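3,4-dihydroxy-2-butanone 4-phosphate synthase (Candida albicans, PDB 1TKS) catalyses the conversion of D-ribulose 5-phosphate to formate and 3,4-dihydroxy-2-butanone 4-phosphate, a step of riboflavin biosynthesis. Local coordinates at residues 3-8 against 192-197; 18-23 against 35-40; 70-75 against 89-94; 108-113 against 127-132. One frame throughout, in Å; residues are numbered along the deposited sequence.

Contact 1: residues 3-8 against 192-197; sequences NIFTPI and IININQ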
loop_
_atom_site.group_PDB
_atom_site.type_symbol
_atom_site.label_atom_id
_atom_site.label_comp_id
_atom_site.label_asym_id
_atom_site.label_seq_id
_atom_site.Cartn_x
_atom_site.Cartn_y
_atom_site.Cartn_z
ATOM N N ASN B 3 -28.443 10.077 -13.735
ATOM C CA ASN B 3 -28.123 8.936 -14.638
ATOM C C ASN B 3 -26.693 8.439 -14.423
ATOM O O ASN B 3 -26.225 7.545 -15.130
ATOM C CB ASN B 3 -28.310 9.355 -16.100
ATOM C CG ASN B 3 -27.381 10.482 -16.510
ATOM O OD1 ASN B 3 -27.427 11.577 -15.949
ATOM N ND2 ASN B 3 -26.530 10.217 -17.495
ATOM N N ILE B 4 -26.000 9.028 -13.453
ATOM C CA ILE B 4 -24.630 8.633 -13.150
ATOM C C ILE B 4 -24.484 8.191 -11.702
ATOM O O ILE B 4 -23.953 7.114 -11.424
ATOM C CB ILE B 4 -23.631 9.791 -13.404
ATOM C CG1 ILE B 4 -23.535 10.078 -14.903
ATOM C CG2 ILE B 4 -22.254 9.432 -12.844
ATOM C CD1 ILE B 4 -22.618 11.237 -15.251
ATOM N N PHE B 5 -24.962 9.021 -10.781
ATOM C CA PHE B 5 -24.850 8.705 -9.365
ATOM C C PHE B 5 -26.100 8.078 -8.760
ATOM O O PHE B 5 -27.228 8.491 -9.041
ATOM C CB PHE B 5 -24.467 9.958 -8.571
ATOM C CG PHE B 5 -23.220 10.631 -9.075
ATOM C CD1 PHE B 5 -23.300 11.703 -9.962
ATOM C CD2 PHE B 5 -21.959 10.175 -8.687
ATOM C CE1 PHE B 5 -22.149 12.302 -10.456
ATOM C CE2 PHE B 5 -20.801 10.773 -9.181
ATOM C CZ PHE B 5 -20.892 11.842 -10.067
ATOM N N THR B 6 -25.871 7.074 -7.921
ATOM C CA THR B 6 -26.927 6.339 -7.234
ATOM C C THR B 6 -27.483 7.136 -6.054
ATOM O O THR B 6 -26.729 7.754 -5.304
ATOM C CB THR B 6 -26.380 4.991 -6.704
ATOM O OG1 THR B 6 -26.035 4.145 -7.808
ATOM C CG2 THR B 6 -27.409 4.288 -5.832
ATOM N N PRO B 7 -28.816 7.146 -5.885
ATOM C CA PRO B 7 -29.433 7.877 -4.770
ATOM C C PRO B 7 -28.855 7.352 -3.455
ATOM O O PRO B 7 -28.662 6.145 -3.293
ATOM C CB PRO B 7 -30.915 7.542 -4.916
ATOM C CG PRO B 7 -31.075 7.359 -6.388
ATOM C CD PRO B 7 -29.847 6.562 -6.761
ATOM N N ILE B 8 -28.597 8.251 -2.509
ATOM C CA ILE B 8 -28.011 7.862 -1.229
ATOM C C ILE B 8 -28.679 6.691 -0.512
ATOM O O ILE B 8 -27.992 5.788 -0.044
ATOM C CB ILE B 8 -27.950 9.057 -0.239
ATOM C CG1 ILE B 8 -26.790 9.987 -0.592
ATOM C CG2 ILE B 8 -27.736 8.547 1.177
ATOM C CD1 ILE B 8 -26.802 10.472 -1.980
ATOM N N ILE B 192 -22.183 4.204 -7.716
ATOM C CA ILE B 192 -21.314 5.368 -7.568
ATOM C C ILE B 192 -22.047 6.528 -6.906
ATOM O O ILE B 192 -23.202 6.799 -7.225
ATOM C CB ILE B 192 -20.813 5.848 -8.951
ATOM C CG1 ILE B 192 -20.194 4.675 -9.714
ATOM C CG2 ILE B 192 -19.808 6.987 -8.784
ATOM C CD1 ILE B 192 -19.868 4.999 -11.152
ATOM N N ILE B 193 -21.378 7.200 -5.977
ATOM C CA ILE B 193 -21.958 8.355 -5.293
ATOM C C ILE B 193 -20.872 9.417 -5.157
ATOM O O ILE B 193 -19.713 9.170 -5.490
ATOM C CB ILE B 193 -22.445 8.013 -3.853
ATOM C CG1 ILE B 193 -21.284 7.461 -3.018
ATOM C CG2 ILE B 193 -23.584 7.005 -3.899
ATOM C CD1 ILE B 193 -21.552 7.455 -1.523
ATOM N N ASN B 194 -21.241 10.604 -4.694
ATOM C CA ASN B 194 -20.245 11.637 -4.466
ATOM C C ASN B 194 -20.512 12.279 -3.109
ATOM O O ASN B 194 -21.636 12.234 -2.601
ATOM C CB ASN B 194 -20.195 12.657 -5.626
ATOM C CG ASN B 194 -21.462 13.477 -5.773
ATOM O OD1 ASN B 194 -21.705 14.408 -5.007
ATOM N ND2 ASN B 194 -22.272 13.143 -6.774
ATOM N N ILE B 195 -19.467 12.837 -2.506
ATOM C CA ILE B 195 -19.576 13.438 -1.181
ATOM C C ILE B 195 -20.533 14.610 -1.104
ATOM O O ILE B 195 -21.248 14.760 -0.119
ATOM C CB ILE B 195 -18.192 13.866 -0.662
ATOM C CG1 ILE B 195 -17.312 12.623 -0.504
ATOM C CG2 ILE B 195 -18.332 14.607 0.665
ATOM C CD1 ILE B 195 -15.873 12.917 -0.124
ATOM N N ASN B 196 -20.542 15.448 -2.134
ATOM C CA ASN B 196 -21.445 16.587 -2.154
ATOM C C ASN B 196 -22.868 16.062 -2.033
ATOM O O ASN B 196 -23.694 16.595 -1.290
ATOM C CB ASN B 196 -21.292 17.357 -3.463
ATOM C CG ASN B 196 -20.619 18.691 -3.270
ATOM O OD1 ASN B 196 -19.442 18.764 -2.918
ATOM N ND2 ASN B 196 -21.369 19.762 -3.491
ATOM N N GLN B 197 -23.137 15.002 -2.781
ATOM C CA GLN B 197 -24.440 14.358 -2.798
ATOM C C GLN B 197 -24.780 13.832 -1.403
ATOM O O GLN B 197 -25.919 13.934 -0.948
ATOM C CB GLN B 197 -24.404 13.209 -3.807
ATOM C CG GLN B 197 -25.730 12.550 -4.077
ATOM C CD GLN B 197 -25.573 11.204 -4.762
ATOM O OE1 GLN B 197 -26.553 10.610 -5.211
ATOM N NE2 GLN B 197 -24.340 10.710 -4.835
HETATM O O HOH W 1 -24.298 4.689 -9.861
#
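The Phe-5 ring lies across the side-chain amide of Asn-194, whose ND2 stands 3.4 Å above the ring plane, over its centre. Ring and amide planes are 86° apart, so the amide meets the aromatic face with its nitrogen end foremost and does not lie flat on it. Ile-4 CG2 fills the centre of the opposite face. Ile-192 CG2 approaches Phe-5 CD2 to 3.8 Å.

Asn-194 is also the N-cap of helix 195-203. A chi1 of 65° folds its CG back over the backbone. Asn-194 OD1 accepts from Gln-197 N at 2.7 Å, the donor lying above the carbonyl plane. The capping bond would hold the rotation of the amide that faces the ring.

Beside the ring, Thr-6 N donates to Ile-192 O at 2.8 Å, with 163° at the hydrogen. A water adds a bridge among Ile-4, Thr-6 and Ile-192: it donates to Ile-4 O (2.9 Å), accepts from Ile-192 N (3.1 Å) and is hydrogen-bonded to Thr-6 OG1 (2.7 Å).

Through these bonds the N-terminal segment is tied to strand 191-194, whose backbone is also paired with Ile-22 and Met-24. The chemistry is mixed: ND2 over the ring centre is consistent with a weakly polar N-H to pi attraction, while the backbone polar groups of Ile-192 are satisfied by protein and water.

Contact 2: residues 18-23 against 35-40; sequences GEFLIV and LIMAAE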
loop_
_atom_site.group_PDB
_atom_site.type_symbol
_atom_site.label_atom_id
_atom_site.label_comp_id
_atom_site.label_asym_id
_atom_site.label_seq_id
_atom_site.Cartn_x
_atom_site.Cartn_y
_atom_site.Cartn_z
ATOM N N GLY B 18 -22.793 -5.153 2.425
ATOM C CA GLY B 18 -21.404 -5.490 2.155
ATOM C C GLY B 18 -20.844 -5.180 0.779
ATOM O O GLY B 18 -19.803 -5.718 0.398
ATOM N N GLU B 19 -21.518 -4.321 0.026
ATOM C CA GLU B 19 -21.027 -3.972 -1.294
ATOM C C GLU B 19 -20.108 -2.774 -1.209
ATOM O O GLU B 19 -20.123 -2.019 -0.233
ATOM C CB GLU B 19 -22.173 -3.612 -2.243
ATOM C CG GLU B 19 -23.260 -4.649 -2.367
ATOM C CD GLU B 19 -24.279 -4.282 -3.426
ATOM O OE1 GLU B 19 -25.443 -4.714 -3.301
ATOM O OE2 GLU B 19 -23.913 -3.568 -4.387
ATOM N N PHE B 20 -19.309 -2.617 -2.253
ATOM C CA PHE B 20 -18.403 -1.493 -2.373
ATOM C C PHE B 20 -19.219 -0.365 -2.982
ATOM O O PHE B 20 -20.279 -0.593 -3.574
ATOM C CB PHE B 20 -17.274 -1.807 -3.354
ATOM C CG PHE B 20 -16.108 -2.520 -2.755
ATOM C CD1 PHE B 20 -15.851 -3.853 -3.061
ATOM C CD2 PHE B 20 -15.233 -1.845 -1.911
ATOM C CE1 PHE B 20 -14.730 -4.498 -2.538
ATOM C CE2 PHE B 20 -14.114 -2.483 -1.386
ATOM C CZ PHE B 20 -13.862 -3.812 -1.699
ATOM N N LEU B 21 -18.717 0.847 -2.821
ATOM C CA LEU B 21 -19.314 2.025 -3.421
ATOM C C LEU B 21 -18.130 2.792 -3.988
ATOM O O LEU B 21 -17.063 2.832 -3.377
ATOM C CB LEU B 21 -20.041 2.893 -2.389
ATOM C CG LEU B 21 -21.411 2.413 -1.917
ATOM C CD1 LEU B 21 -21.954 3.379 -0.870
ATOM C CD2 LEU B 21 -22.367 2.327 -3.098
ATOM N N ILE B 22 -18.300 3.350 -5.179
ATOM C CA ILE B 22 -17.260 4.162 -5.786
ATOM C C ILE B 22 -17.644 5.555 -5.315
ATOM O O ILE B 22 -18.784 5.983 -5.493
ATOM C CB ILE B 22 -17.299 4.090 -7.321
ATOM C CG1 ILE B 22 -16.946 2.674 -7.772
ATOM C CG2 ILE B 22 -16.318 5.099 -7.920
ATOM C CD1 ILE B 22 -17.229 2.392 -9.239
ATOM N N VAL B 23 -16.699 6.248 -4.694
ATOM C CA VAL B 23 -16.967 7.571 -4.156
ATOM C C VAL B 23 -16.103 8.672 -4.772
ATOM O O VAL B 23 -14.879 8.573 -4.773
ATOM C CB VAL B 23 -16.764 7.555 -2.620
ATOM C CG1 VAL B 23 -17.034 8.920 -2.034
ATOM C CG2 VAL B 23 -17.689 6.515 -1.989
ATOM N N LEU B 35 -12.669 3.302 -3.908
ATOM C CA LEU B 35 -13.580 2.229 -3.531
ATOM C C LEU B 35 -13.680 2.281 -2.010
ATOM O O LEU B 35 -12.665 2.402 -1.323
ATOM C CB LEU B 35 -13.022 0.873 -3.960
ATOM C CG LEU B 35 -13.241 0.521 -5.429
ATOM C CD1 LEU B 35 -12.484 -0.748 -5.764
ATOM C CD2 LEU B 35 -14.735 0.349 -5.689
ATOM N N ILE B 36 -14.901 2.208 -1.488
ATOM C CA ILE B 36 -15.128 2.236 -0.042
ATOM C C ILE B 36 -16.196 1.223 0.359
ATOM O O ILE B 36 -17.205 1.072 -0.331
ATOM C CB ILE B 36 -15.639 3.616 0.455
ATOM C CG1 ILE B 36 -14.731 4.742 -0.048
ATOM C CG2 ILE B 36 -15.705 3.617 1.982
ATOM C CD1 ILE B 36 -15.135 6.126 0.444
ATOM N N MET B 37 -15.969 0.524 1.466
ATOM C CA MET B 37 -16.955 -0.424 1.981
ATOM C C MET B 37 -16.811 -0.543 3.487
ATOM O O MET B 37 -15.831 -0.073 4.062
ATOM C CB MET B 37 -16.826 -1.807 1.315
ATOM C CG MET B 37 -15.632 -2.677 1.735
ATOM S SD MET B 37 -15.853 -4.400 1.236
ATOM C CE MET B 37 -16.990 -4.997 2.464
ATOM N N ALA B 38 -17.801 -1.163 4.117
ATOM C CA ALA B 38 -17.807 -1.346 5.563
ATOM C C ALA B 38 -16.620 -2.192 6.013
ATOM O O ALA B 38 -16.397 -3.284 5.501
ATOM C CB ALA B 38 -19.110 -2.004 5.993
ATOM N N ALA B 39 -15.865 -1.683 6.981
ATOM C CA ALA B 39 -14.698 -2.397 7.484
ATOM C C ALA B 39 -15.048 -3.769 8.053
ATOM O O ALA B 39 -14.334 -4.749 7.820
ATOM C CB ALA B 39 -13.985 -1.556 8.548
ATOM N N GLU B 40 -16.146 -3.841 8.798
ATOM C CA GLU B 40 -16.560 -5.095 9.417
ATOM C C GLU B 40 -17.046 -6.148 8.433
ATOM O O GLU B 40 -17.191 -7.315 8.794
ATOM C CB GLU B 40 -17.659 -4.831 10.451
ATOM C CG GLU B 40 -18.920 -4.211 9.873
ATOM C CD GLU B 40 -19.835 -3.666 10.950
ATOM O OE1 GLU B 40 -20.641 -4.439 11.508
ATOM O OE2 GLU B 40 -19.728 -2.462 11.247
HETATM O O HOH W 2 -19.990 -2.371 2.583
#
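Backbone pairing between Leu-21 and Ile-36 sets the register. Leu-21 N gives its hydrogen to Ile-36 O and Ile-36 N returns one to Leu-21 O, both at 2.9 Å, which makes them an antiparallel hydrogen-bonded pair. Ile-22 and Leu-35 form the adjoining non-hydrogen-bonded pair. The directions of 21-23 and 35-38 are 132° apart, and beyond Phe-20 a water takes over, donating to Glu-19 O (2.8 Å) and accepting from Ala-38 N (2.9 Å).

A Met-aromatic contact follows. Met-37 SD sits over one face of the Phe-20 ring, 3.8 Å from the centroid and offset toward the rim, 19° from the ring normal. Met-37 CG, placed between the backbone N and carbonyl carbon by a chi1 of 74°, touches Phe-20 CE2 at 3.5 Å; the bend at chi3 carries CE to Gly-18 O.

Aliphatic contacts occupy both faces of the sheet. Ile-22 and Leu-35 run alongside each other in the same direction, with Ile-22 CG1 3.8 Å from Leu-35 CD2. On the other face Ile-36 CD1 meets Val-23 CG2 at 3.5 Å.

Helix 44-52 packs on Phe-20, Leu-35 and Met-37. This is a buried beta hairpin at the middle of a mixed four-stranded sheet. The Ile-36 side chain lies about 5 Å from those of Asp-34, which probably binds the substrate, and His-145, which probably binds both substrate and magnesium.

Contact 3: residues 70-75 against 89-94; sequences LELPPM and ITCDFA
Leu-72 is the first residue of segment 70-75 to touch segment 89-94, just after the Schellman motif at Glu-71 that closes helix 64-69. Its CD2 branch touches Cys-91 CB and Ile-89 O, both at 4.2 Å.

Pro-73 makes two contacts with Ile-89. Pro-73 O accepts a hydrogen bond from Ile-89 N at 3.1 Å, and the proline ring crosses the Ile-89 side chain at a slant, with Pro-73 CG 3.6 Å from Ile-89 CD1. The same isoleucine is therefore held by its backbone and by the tip of its side chain.

Further along, Met-75 and Ile-89 have the nearest CA atoms of the two segments, 4.6 Å apart. Met-75 CE, at the end of the side chain, reaches Thr-90 CG2 at 4.2 Å. Ile-89 and Thr-90 also pack on Met-75 of the second subunit, which places this end at the dimer interface.

Around the contact, Leu-72 and Cys-91 both rest on Leu-113 of helix 103-114 and Pro-131 of strand 129-134, while Cys-91 also touches Phe-123 of strand 123-124.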
loop_
_atom_site.group_PDB
_atom_site.type_symbol
_atom_site.label_atom_id
_atom_site.label_comp_id
_atom_site.label_asym_id
_atom_site.label_seq_id
_atom_site.Cartn_x
_atom_site.Cartn_y
_atom_site.Cartn_z
ATOM N N LEU B 70 -8.504 2.015 20.777
ATOM C CA LEU B 70 -7.594 0.967 20.331
ATOM C C LEU B 70 -6.129 1.362 20.477
ATOM O O LEU B 70 -5.238 0.586 20.138
ATOM C CB LEU B 70 -7.885 0.612 18.870
ATOM C CG LEU B 70 -9.250 -0.024 18.590
ATOM C CD1 LEU B 70 -9.432 -0.210 17.091
ATOM C CD2 LEU B 70 -9.350 -1.359 19.316
ATOM N N GLU B 71 -5.889 2.565 20.992
ATOM C CA GLU B 71 -4.539 3.084 21.182
ATOM C C GLU B 71 -3.780 3.188 19.866
ATOM O O GLU B 71 -2.655 2.704 19.738
ATOM C CB GLU B 71 -3.757 2.213 22.172
ATOM C CG GLU B 71 -4.341 2.212 23.575
ATOM C CD GLU B 71 -3.486 1.447 24.570
ATOM O OE1 GLU B 71 -3.885 1.363 25.749
ATOM O OE2 GLU B 71 -2.421 0.932 24.170
ATOM N N LEU B 72 -4.417 3.819 18.888
ATOM C CA LEU B 72 -3.825 4.028 17.574
ATOM C C LEU B 72 -3.634 5.534 17.400
ATOM O O LEU B 72 -4.433 6.206 16.745
ATOM C CB LEU B 72 -4.750 3.478 16.481
ATOM C CG LEU B 72 -4.933 1.956 16.449
ATOM C CD1 LEU B 72 -5.996 1.583 15.418
ATOM C CD2 LEU B 72 -3.604 1.288 16.115
ATOM N N PRO B 73 -2.570 6.087 18.003
ATOM C CA PRO B 73 -2.296 7.522 17.906
ATOM C C PRO B 73 -1.775 7.946 16.540
ATOM O O PRO B 73 -1.316 7.116 15.752
ATOM C CB PRO B 73 -1.269 7.746 19.011
ATOM C CG PRO B 73 -0.485 6.477 18.981
ATOM C CD PRO B 73 -1.572 5.420 18.858
ATOM N N PRO B 74 -1.855 9.251 16.237
ATOM C CA PRO B 74 -1.380 9.777 14.958
ATOM C C PRO B 74 0.064 9.344 14.740
ATOM O O PRO B 74 0.848 9.262 15.687
ATOM C CB PRO B 74 -1.515 11.285 15.139
ATOM C CG PRO B 74 -2.728 11.394 16.011
ATOM C CD PRO B 74 -2.472 10.320 17.043
ATOM N N MET B 75 0.409 9.058 13.492
ATOM C CA MET B 75 1.756 8.622 13.171
ATOM C C MET B 75 2.764 9.682 13.595
ATOM O O MET B 75 3.861 9.361 14.054
ATOM C CB MET B 75 1.866 8.365 11.673
ATOM C CG MET B 75 3.102 7.612 11.268
ATOM S SD MET B 75 3.062 7.332 9.504
ATOM C CE MET B 75 2.007 5.878 9.401
ATOM N N ILE B 89 -0.392 5.149 13.539
ATOM C CA ILE B 89 0.650 4.142 13.396
ATOM C C ILE B 89 -0.041 2.951 12.734
ATOM O O ILE B 89 -1.204 2.674 13.013
ATOM C CB ILE B 89 1.196 3.727 14.769
ATOM C CG1 ILE B 89 1.606 4.974 15.547
ATOM C CG2 ILE B 89 2.376 2.777 14.604
ATOM C CD1 ILE B 89 1.911 4.717 17.007
ATOM N N THR B 90 0.659 2.259 11.845
ATOM C CA THR B 90 0.069 1.115 11.160
ATOM C C THR B 90 -0.087 -0.060 12.116
ATOM O O THR B 90 0.513 -0.071 13.188
ATOM C CB THR B 90 0.925 0.683 9.968
ATOM O OG1 THR B 90 2.255 0.400 10.413
ATOM C CG2 THR B 90 0.966 1.789 8.923
ATOM N N CYS B 91 -0.872 -1.058 11.720
ATOM C CA CYS B 91 -1.101 -2.206 12.583
ATOM C C CYS B 91 -1.578 -3.461 11.854
ATOM O O CYS B 91 -2.050 -3.405 10.714
ATOM C CB CYS B 91 -2.140 -1.845 13.649
ATOM S SG CYS B 91 -3.809 -1.599 12.958
ATOM N N ASP B 92 -1.433 -4.588 12.546
ATOM C CA ASP B 92 -1.856 -5.911 12.087
ATOM C C ASP B 92 -2.552 -6.563 13.276
ATOM O O ASP B 92 -2.099 -6.426 14.415
ATOM C CB ASP B 92 -0.655 -6.798 11.741
ATOM C CG ASP B 92 -0.028 -6.464 10.406
ATOM O OD1 ASP B 92 1.177 -6.743 10.260
ATOM O OD2 ASP B 92 -0.729 -5.949 9.516
ATOM N N PHE B 93 -3.647 -7.266 13.023
ATOM C CA PHE B 93 -4.336 -7.971 14.098
ATOM C C PHE B 93 -3.422 -9.167 14.348
ATOM O O PHE B 93 -3.085 -9.898 13.417
ATOM C CB PHE B 93 -5.706 -8.455 13.635
ATOM C CG PHE B 93 -6.549 -9.033 14.733
ATOM C CD1 PHE B 93 -6.980 -8.236 15.787
ATOM C CD2 PHE B 93 -6.935 -10.369 14.700
ATOM C CE1 PHE B 93 -7.790 -8.758 16.793
ATOM C CE2 PHE B 93 -7.747 -10.904 15.703
ATOM C CZ PHE B 93 -8.174 -10.094 16.750
ATOM N N ALA B 94 -3.021 -9.362 15.599
ATOM C CA ALA B 94 -2.108 -10.441 15.959
ATOM C C ALA B 94 -2.587 -11.861 15.671
ATOM O O ALA B 94 -2.001 -12.565 14.849
ATOM C CB ALA B 94 -1.731 -10.320 17.430
#

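Contact 4: residues 108-113 against 127-132; sequences LTTRSL and GHILPL
Ile-129 points from strand 129-134 into the helix 103-114, and three helix residues meet different atoms of it: CG1, CD1 and CG2. Thr-109 and Ile-129 pass alongside, heading opposite ways, the methyl CG2 of Thr-109 3.7 Å from Ile-129 CG1. Thr-110 crosses Ile-129 at about a right angle, turning its hydroxyl oxygen OG1 to the terminal CD1 of Ile-129, 3.7 Å away. Leu-113, one turn beyond Thr-109, also heads the opposite way to the isoleucine and sets CD1 3.9 Å from Ile-129 CG2. That same CD1 also reaches Pro-131 CG at 4.2 Å, here with the two side chains about perpendicular.

In Thr-109 the torsion sorts methyl from hydroxyl: at chi1 -66° CG2 is anti to the backbone N and takes the isoleucine, while OG1 lies beside the N.

The axes of helix 108-113 and strand 129-132 are 9.6 Å apart at closest and run 25° from parallel, so side chains alone span the gap. His-128 and Ile-129 both face Cys-91, a classic beta bulge.

No hydrogen bond joins the two segments, and the contact is made mostly by apolar carbons. Thr-110 OG1, which also touches Ile-129, is satisfied by Arg-106 O, and Thr-109 OG1 by Phe-93 N and Asp-105 O, which leaves the interface itself essentially hydrophobic.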
loop_
_atom_site.group_PDB
_atom_site.type_symbol
_atom_site.label_atom_id
_atom_site.label_comp_id
_atom_site.label_asym_id
_atom_site.label_seq_id
_atom_site.Cartn_x
_atom_site.Cartn_y
_atom_site.Cartn_z
ATOM N N LEU B 108 -8.740 -9.401 7.735
ATOM C CA LEU B 108 -8.952 -9.747 9.140
ATOM C C LEU B 108 -8.640 -8.556 10.034
ATOM O O LEU B 108 -9.385 -8.259 10.966
ATOM C CB LEU B 108 -8.076 -10.945 9.542
ATOM C CG LEU B 108 -8.038 -11.393 11.011
ATOM C CD1 LEU B 108 -9.452 -11.658 11.520
ATOM C CD2 LEU B 108 -7.185 -12.658 11.143
ATOM N N THR B 109 -7.541 -7.869 9.749
ATOM C CA THR B 109 -7.168 -6.711 10.545
ATOM C C THR B 109 -8.231 -5.621 10.417
ATOM O O THR B 109 -8.608 -4.990 11.407
ATOM C CB THR B 109 -5.803 -6.156 10.104
ATOM O OG1 THR B 109 -4.788 -7.121 10.403
ATOM C CG2 THR B 109 -5.489 -4.853 10.825
ATOM N N THR B 110 -8.717 -5.407 9.199
ATOM C CA THR B 110 -9.731 -4.390 8.962
ATOM C C THR B 110 -11.020 -4.689 9.732
ATOM O O THR B 110 -11.586 -3.798 10.370
ATOM C CB THR B 110 -10.028 -4.260 7.455
ATOM O OG1 THR B 110 -8.827 -3.866 6.778
ATOM C CG2 THR B 110 -11.103 -3.217 7.206
ATOM N N ARG B 111 -11.480 -5.936 9.688
ATOM C CA ARG B 111 -12.700 -6.305 10.399
ATOM C C ARG B 111 -12.477 -6.152 11.904
ATOM O O ARG B 111 -13.377 -5.735 12.639
ATOM C CB ARG B 111 -13.102 -7.751 10.079
ATOM C CG ARG B 111 -13.470 -8.013 8.614
ATOM C CD ARG B 111 -14.196 -9.349 8.450
ATOM N NE ARG B 111 -13.410 -10.476 8.956
ATOM C CZ ARG B 111 -12.444 -11.089 8.276
ATOM N NH1 ARG B 111 -12.133 -10.697 7.045
ATOM N NH2 ARG B 111 -11.776 -12.090 8.836
ATOM N N SER B 112 -11.270 -6.481 12.352
ATOM C CA SER B 112 -10.930 -6.387 13.765
ATOM C C SER B 112 -10.930 -4.944 14.257
ATOM O O SER B 112 -11.289 -4.672 15.404
ATOM C CB SER B 112 -9.571 -7.041 14.017
ATOM O OG SER B 112 -9.616 -8.422 13.687
ATOM N N LEU B 113 -10.532 -4.009 13.402
ATOM C CA LEU B 113 -10.540 -2.616 13.827
ATOM C C LEU B 113 -11.977 -2.150 14.022
ATOM O O LEU B 113 -12.247 -1.262 14.829
ATOM C CB LEU B 113 -9.820 -1.734 12.800
ATOM C CG LEU B 113 -8.300 -1.940 12.748
ATOM C CD1 LEU B 113 -7.740 -1.388 11.448
ATOM C CD2 LEU B 113 -7.647 -1.270 13.952
ATOM N N GLY B 127 2.294 -2.248 11.402
ATOM C CA GLY B 127 1.654 -3.329 10.677
ATOM C C GLY B 127 1.530 -3.065 9.190
ATOM O O GLY B 127 2.304 -2.300 8.624
ATOM N N HIS B 128 0.532 -3.689 8.568
ATOM C CA HIS B 128 0.318 -3.555 7.133
ATOM C C HIS B 128 -0.978 -2.848 6.745
ATOM O O HIS B 128 -1.298 -2.731 5.561
ATOM C CB HIS B 128 0.387 -4.939 6.494
ATOM C CG HIS B 128 1.731 -5.589 6.623
ATOM N ND1 HIS B 128 2.703 -5.485 5.653
ATOM C CD2 HIS B 128 2.269 -6.334 7.619
ATOM C CE1 HIS B 128 3.783 -6.139 6.043
ATOM N NE2 HIS B 128 3.547 -6.662 7.232
ATOM N N ILE B 129 -1.732 -2.400 7.748
ATOM C CA ILE B 129 -2.967 -1.658 7.520
ATOM C C ILE B 129 -2.744 -0.235 8.018
ATOM O O ILE B 129 -2.098 -0.018 9.048
ATOM C CB ILE B 129 -4.175 -2.288 8.267
ATOM C CG1 ILE B 129 -4.696 -3.490 7.483
ATOM C CG2 ILE B 129 -5.287 -1.256 8.455
ATOM C CD1 ILE B 129 -5.304 -3.154 6.135
ATOM N N LEU B 130 -3.276 0.727 7.271
ATOM C CA LEU B 130 -3.148 2.140 7.598
ATOM C C LEU B 130 -4.455 2.743 8.137
ATOM O O LEU B 130 -5.293 3.212 7.364
ATOM C CB LEU B 130 -2.710 2.918 6.344
ATOM C CG LEU B 130 -1.333 2.587 5.742
ATOM C CD1 LEU B 130 -1.467 2.344 4.238
ATOM C CD2 LEU B 130 -0.356 3.732 6.009
ATOM N N PRO B 131 -4.650 2.734 9.468
ATOM C CA PRO B 131 -5.879 3.308 10.026
ATOM C C PRO B 131 -5.857 4.822 9.822
ATOM O O PRO B 131 -4.791 5.438 9.842
ATOM C CB PRO B 131 -5.804 2.942 11.514
ATOM C CG PRO B 131 -4.923 1.718 11.537
ATOM C CD PRO B 131 -3.861 2.066 10.515
ATOM N N LEU B 132 -7.033 5.414 9.624
ATOM C CA LEU B 132 -7.149 6.859 9.431
ATOM C C LEU B 132 -8.131 7.407 10.455
ATOM O O LEU B 132 -9.148 6.777 10.733
ATOM C CB LEU B 132 -7.659 7.180 8.027
ATOM C CG LEU B 132 -6.852 6.623 6.858
ATOM C CD1 LEU B 132 -7.382 7.207 5.557
ATOM C CD2 LEU B 132 -5.384 6.964 7.033
#

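Contact 1 brings the N-terminal segment to strand 191-194 and the start of the last helix, and the other three are nested within the loop it closes. Contacts 1 and 2, with centres 14 Å apart, share the mixed sheet: strands 191-194 and 21-24 are neighbours, linked by Ile-193 N to Ile-22 O. Contacts 3 and 4 come later in series, their centres 8 Å apart, and meet where 90-92 faces 127-129; both touch the second subunit. Contact 4 also reaches contact 2, Thr-110 packing on Ala-39, whereas contact 3 is 32 Å from contact 1, centre to centre. The set thus runs from near the termini, through the sheet beside the probable active site, to the dimer interface.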